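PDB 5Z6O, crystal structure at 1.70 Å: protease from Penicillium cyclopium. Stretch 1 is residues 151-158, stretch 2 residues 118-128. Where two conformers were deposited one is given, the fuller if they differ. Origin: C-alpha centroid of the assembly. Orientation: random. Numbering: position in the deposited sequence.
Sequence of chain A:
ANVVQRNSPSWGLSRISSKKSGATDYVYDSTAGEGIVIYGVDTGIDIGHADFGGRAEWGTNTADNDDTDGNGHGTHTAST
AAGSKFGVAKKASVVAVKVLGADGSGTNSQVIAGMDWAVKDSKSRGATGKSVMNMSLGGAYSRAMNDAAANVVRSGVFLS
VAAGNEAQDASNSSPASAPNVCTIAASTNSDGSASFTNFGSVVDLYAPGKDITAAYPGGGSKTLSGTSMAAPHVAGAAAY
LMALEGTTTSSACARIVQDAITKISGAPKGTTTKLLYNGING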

# COMPACT_ATOMS: atom_id res chain seq x y z
N ASN A 151 15.83 -6.21 4.64
CA ASN A 151 16.88 -5.45 3.97
C ASN A 151 16.31 -4.22 3.27
O ASN A 151 16.98 -3.17 3.20
CB ASN A 151 17.61 -6.34 2.97
CG ASN A 151 18.73 -5.62 2.28
OD1 ASN A 151 19.70 -5.22 2.93
ND2 ASN A 151 18.60 -5.41 0.98
N VAL A 152 15.12 -4.33 2.67
CA VAL A 152 14.50 -3.14 2.07
C VAL A 152 14.41 -2.03 3.09
O VAL A 152 14.76 -0.87 2.82
CB VAL A 152 13.10 -3.48 1.50
CG1 VAL A 152 12.32 -2.21 1.03
CG2 VAL A 152 13.24 -4.45 0.35
N VAL A 153 13.88 -2.35 4.27
CA VAL A 153 13.66 -1.31 5.28
C VAL A 153 15.00 -0.77 5.78
O VAL A 153 15.18 0.44 5.94
CB VAL A 153 12.80 -1.86 6.42
CG1 VAL A 153 12.63 -0.80 7.54
CG2 VAL A 153 11.43 -2.25 5.90
N ARG A 154 15.96 -1.66 6.01
CA ARG A 154 17.28 -1.23 6.49
C ARG A 154 17.98 -0.32 5.48
O ARG A 154 18.80 0.51 5.87
CB ARG A 154 18.14 -2.46 6.79
CG ARG A 154 19.10 -2.25 7.92
CD ARG A 154 20.01 -3.47 8.13
NE ARG A 154 19.33 -4.77 8.05
CZ ARG A 154 18.51 -5.27 8.99
NH1 ARG A 154 17.97 -6.47 8.81
NH2 ARG A 154 18.23 -4.58 10.10
N SER A 155 17.63 -0.44 4.20
CA SER A 155 18.21 0.38 3.13
C SER A 155 17.49 1.70 2.91
O SER A 155 17.78 2.38 1.92
CB SER A 155 18.21 -0.38 1.82
OG SER A 155 18.93 -1.58 2.00
N GLY A 156 16.57 2.07 3.82
CA GLY A 156 15.89 3.36 3.74
C GLY A 156 14.64 3.41 2.88
O GLY A 156 14.29 4.48 2.37
N VAL A 157 13.94 2.28 2.70
CA VAL A 157 12.67 2.25 1.96
C VAL A 157 11.58 1.72 2.90
O VAL A 157 11.70 0.62 3.44
CB VAL A 157 12.77 1.38 0.69
CG1 VAL A 157 11.44 1.37 -0.08
CG2 VAL A 157 13.86 1.88 -0.26
N PHE A 158 10.51 2.52 3.09
CA PHE A 158 9.40 2.10 3.93
C PHE A 158 8.66 0.98 3.20
O PHE A 158 8.51 1.03 1.98
CB PHE A 158 8.46 3.28 4.19
CG PHE A 158 7.10 2.89 4.75
CD1 PHE A 158 6.89 2.77 6.11
CD2 PHE A 158 6.04 2.65 3.89
CE1 PHE A 158 5.64 2.43 6.61
CE2 PHE A 158 4.79 2.33 4.37
CZ PHE A 158 4.58 2.22 5.73
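Stretch 2 (118-128) AVKDSKSRGAT

Stretch 2 packs against stretch 1 as a small, mainly van der Waals contact between two helix ends and the turns that follow them, with no direct hydrogen bond across it and one water bridging S122, S155 and T128; 315 Å² is buried, both sides summed. Stretch 2 continues a helix that begins earlier in the chain and leaves helical geometry at G126, where positive phi and the bonds G126 N to K123 O (2.9 Å) and A127 N to S122 O (2.9 Å) form a Schellman motif. Stretch 1 ends its helix at R154, turns through S155 and G156, and enters a strand by F158. The two chains run in the same general sense, V119 lying near V152 (CA to CA 6.4 Å) and T128 near G156 (CA to CA 4.9 Å).

V119, pointing toward stretch 1 with chi1 t, is the most covered residue: its CG2 lies 4.0 Å from V152 CG2, an apolar contact, and its CG1 3.7 Å from S155 CB. One turn on, S122 also points toward stretch 1, its OG 3.6 Å from V157 CG2. S122 OG donates to V119 O (2.7 Å) within the helix, and S155 OG donates back to N151 O (2.8 Å) in the helix it has just left. The O of water 1 donates to S122 OG (2.9 Å) and S155 O (2.9 Å) and is hydrogen-bonded to T128 OG1 (2.5 Å).

K123 starts sideways, but its end comes nearer, with NZ 3.6 Å from S155 O. T128 CG2 lies 3.7 Å from the same S155 O. Beside it, G156 has phi 87°; a CB here would fall 2.6 Å from T128 CG2 and jam against S155 O, so the close approach depends on glycine.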

# COMPACT_ATOMS: atom_id res chain seq x y z
N ALA A 118 14.58 -2.50 -6.85
CA ALA A 118 14.00 -1.25 -6.36
C ALA A 118 14.92 -0.56 -5.36
O ALA A 118 15.03 0.68 -5.33
CB ALA A 118 12.63 -1.53 -5.76
N VAL A 119 15.56 -1.34 -4.48
CA VAL A 119 16.48 -0.72 -3.51
C VAL A 119 17.63 -0.02 -4.25
O VAL A 119 18.00 1.12 -3.92
CB VAL A 119 17.02 -1.78 -2.53
CG1 VAL A 119 18.25 -1.21 -1.79
CG2 VAL A 119 15.92 -2.21 -1.50
N LYS A 120 18.20 -0.69 -5.25
CA LYS A 120 19.26 -0.07 -6.05
C LYS A 120 18.78 1.22 -6.71
O LYS A 120 19.48 2.23 -6.71
CB LYS A 120 19.76 -1.03 -7.13
CG LYS A 120 20.82 -2.00 -6.65
CD LYS A 120 21.43 -2.75 -7.82
CE LYS A 120 22.49 -3.73 -7.34
NZ LYS A 120 21.90 -4.73 -6.41
N ASP A 121 17.59 1.17 -7.30
CA ASP A 121 17.04 2.35 -7.96
C ASP A 121 16.83 3.50 -6.98
O ASP A 121 17.08 4.67 -7.30
CB ASP A 121 15.73 2.00 -8.66
CG ASP A 121 15.21 3.13 -9.50
OD1 ASP A 121 15.75 3.36 -10.60
OD2 ASP A 121 14.25 3.80 -9.06
N SER A 122 16.36 3.19 -5.77
CA SER A 122 16.12 4.26 -4.82
C SER A 122 17.43 4.92 -4.40
O SER A 122 17.48 6.13 -4.22
CB SER A 122 15.37 3.71 -3.61
OG SER A 122 16.16 2.83 -2.85
N LYS A 123 18.51 4.13 -4.26
CA LYS A 123 19.82 4.74 -4.01
C LYS A 123 20.24 5.63 -5.19
O LYS A 123 20.62 6.79 -5.00
CB LYS A 123 20.88 3.66 -3.73
CG LYS A 123 20.66 2.94 -2.42
CD LYS A 123 21.86 2.09 -2.02
CE LYS A 123 21.60 1.29 -0.74
NZ LYS A 123 21.03 2.15 0.36
N SER A 124 20.12 5.12 -6.42
CA SER A 124 20.55 5.89 -7.58
C SER A 124 19.79 7.21 -7.71
O SER A 124 20.36 8.20 -8.15
CB SER A 124 20.38 5.05 -8.85
OG SER A 124 21.13 3.86 -8.76
N ARG A 125 18.50 7.23 -7.32
CA ARG A 125 17.67 8.44 -7.36
C ARG A 125 17.95 9.41 -6.22
O ARG A 125 17.38 10.50 -6.21
CB ARG A 125 16.18 8.09 -7.28
CG ARG A 125 15.57 7.48 -8.49
CD ARG A 125 14.08 7.26 -8.23
NE ARG A 125 13.55 6.38 -9.24
CZ ARG A 125 12.70 6.76 -10.18
NH1 ARG A 125 12.25 8.01 -10.19
NH2 ARG A 125 12.29 5.88 -11.08
N GLY A 126 18.77 9.02 -5.25
CA GLY A 126 18.92 9.78 -4.03
C GLY A 126 17.69 9.80 -3.16
O GLY A 126 17.48 10.77 -2.44
N ALA A 127 16.85 8.75 -3.21
CA ALA A 127 15.58 8.72 -2.47
C ALA A 127 15.68 7.94 -1.16
O ALA A 127 14.65 7.64 -0.53
CB ALA A 127 14.48 8.13 -3.36
N THR A 128 16.89 7.62 -0.72
CA THR A 128 17.05 6.92 0.55
C THR A 128 16.43 7.71 1.69
O THR A 128 16.71 8.90 1.85
CB THR A 128 18.53 6.68 0.81
OG1 THR A 128 19.07 5.90 -0.26
CG2 THR A 128 18.73 5.95 2.14
O HOH W 1 17.65 3.86 -0.58